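Local coordinates for pyrophosphate phosphohydrolase (PDB 2PRD), which catalyses the magnesium-dependent hydrolysis of inorganic pyrophosphate to two phosphate ions and assembles as a homohexamer, at the interface of chains A and B. Coordinates in Å, arbitrary orientation; residue numbers count along the deposited sequence, not the author numbering. Chains: chain A/B, Pyrophosphate phosphohydrolase.

The interface of chains A and B. Residues chain A 52, 130-131, 134; chain B 46-48, 142.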
loop_
_atom_site.group_PDB
_atom_site.type_symbol
_atom_site.label_atom_id
_atom_site.label_comp_id
_atom_site.label_asym_id
_atom_site.label_seq_id
_atom_site.Cartn_x
_atom_site.Cartn_y
_atom_site.Cartn_z
ATOM N N PRO A 52 12.306 -11.743 -1.716
ATOM C CA PRO A 52 11.285 -12.647 -2.239
ATOM C C PRO A 52 10.492 -13.334 -1.163
ATOM O O PRO A 52 9.457 -13.998 -1.415
ATOM C CB PRO A 52 12.115 -13.485 -3.219
ATOM C CG PRO A 52 13.369 -13.698 -2.360
ATOM C CD PRO A 52 13.674 -12.269 -1.921
ATOM N N GLN A 130 13.178 -20.275 -8.587
ATOM C CA GLN A 130 14.053 -19.568 -9.549
ATOM C C GLN A 130 14.168 -18.075 -9.191
ATOM O O GLN A 130 15.176 -17.414 -9.487
ATOM C CB GLN A 130 13.567 -19.627 -10.938
ATOM C CG GLN A 130 13.470 -20.573 -12.032
ATOM C CD GLN A 130 12.913 -19.832 -13.278
ATOM O OE1 GLN A 130 13.477 -20.129 -14.346
ATOM N NE2 GLN A 130 11.937 -18.921 -13.075
ATOM N N GLU A 131 13.045 -17.565 -8.672
ATOM C CA GLU A 131 12.954 -16.170 -8.241
ATOM C C GLU A 131 13.912 -15.964 -7.081
ATOM O O GLU A 131 14.677 -14.984 -7.050
ATOM C CB GLU A 131 11.503 -15.789 -7.885
ATOM C CG GLU A 131 11.367 -14.280 -7.578
ATOM C CD GLU A 131 9.972 -13.975 -7.019
ATOM O OE1 GLU A 131 9.382 -14.923 -6.493
ATOM O OE2 GLU A 131 9.457 -12.857 -7.183
ATOM N N HIS A 134 17.554 -16.274 -8.255
ATOM C CA HIS A 134 17.978 -15.094 -9.075
ATOM C C HIS A 134 18.146 -13.890 -8.178
ATOM O O HIS A 134 18.972 -12.997 -8.416
ATOM C CB HIS A 134 17.057 -14.954 -10.268
ATOM C CG HIS A 134 17.156 -13.679 -11.053
ATOM N ND1 HIS A 134 16.372 -12.582 -10.729
ATOM C CD2 HIS A 134 17.874 -13.266 -12.088
ATOM C CE1 HIS A 134 16.623 -11.585 -11.542
ATOM N NE2 HIS A 134 17.572 -11.983 -12.385
ATOM N N PRO B 46 9.391 -12.421 -13.954
ATOM C CA PRO B 46 9.697 -13.630 -13.228
ATOM C C PRO B 46 10.579 -13.491 -11.998
ATOM O O PRO B 46 10.557 -14.411 -11.166
ATOM C CB PRO B 46 10.239 -14.543 -14.309
ATOM C CG PRO B 46 10.887 -13.586 -15.305
ATOM C CD PRO B 46 10.022 -12.348 -15.286
ATOM N N GLY B 47 11.309 -12.388 -11.885
ATOM C CA GLY B 47 12.209 -12.200 -10.751
ATOM C C GLY B 47 11.631 -11.281 -9.722
ATOM O O GLY B 47 10.609 -10.676 -10.048
ATOM N N ALA B 48 12.283 -11.211 -8.548
ATOM C CA ALA B 48 11.671 -10.308 -7.524
ATOM C C ALA B 48 12.104 -8.898 -7.826
ATOM O O ALA B 48 12.972 -8.336 -7.125
ATOM C CB ALA B 48 12.224 -10.842 -6.183
ATOM N N LEU B 142 15.600 -14.548 -16.413
ATOM C CA LEU B 142 14.820 -15.778 -16.247
ATOM C C LEU B 142 14.003 -16.169 -17.474
ATOM O O LEU B 142 13.280 -17.180 -17.510
ATOM C CB LEU B 142 13.922 -15.656 -14.995
ATOM C CG LEU B 142 14.751 -15.489 -13.712
ATOM C CD1 LEU B 142 13.965 -15.210 -12.486
ATOM C CD2 LEU B 142 15.501 -16.818 -13.479
HETATM O O HOH W 1 14.644 -12.390 -8.562
#
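B:Leu142, in 3-10 helix 141-146, sets its branched end against A:His134 on helix 126-138, with CD1 3.8 Å from A:His134 CB. Its CG lies 4.0 Å above the imidazole plane, displaced toward the rim, so the leucine covers part of one ring face. The other methyl, CD2, is 4.0 Å from CD of A:Gln130, a poorly ordered side chain that runs past it in the opposite direction. The contact recurs with chains exchanged across the two-fold axis of this dimer interface within the hexamer.

Farther out, the loop B:Pro46 to B:Ala48 lies along the aliphatic stem of A:Glu131. With CG anti to the backbone N (chi1 -174°) and the chain extended beyond it, the stem reaches B:Ala48, A:Glu131 CG standing 3.8 Å from B:Ala48 CB. The same CG also touches B:Gly47 CA, and the carboxylate OE2 of A:Glu131 lies 3.4 Å from B:Ala48 CA. A:Pro52 CB approaches the alanine methyl. Cutting A:Glu131 back to an alanine removes stem and carboxylate alike and would probably open a gap beside B:Gly47 and B:Ala48, leaving that loop less firmly seated.

At the polar rim a water ties the chains together. In the imidazole plane, its oxygen and A:His134 ND1 are joined by a nearly straight hydrogen bond (2.8 Å, 174° at H if ND1 carries the proton). The backbone N of B:Ala48 donates to the water oxygen at 2.6 Å, and the carbonyl O of A:Glu131 lies 3.0 Å from it.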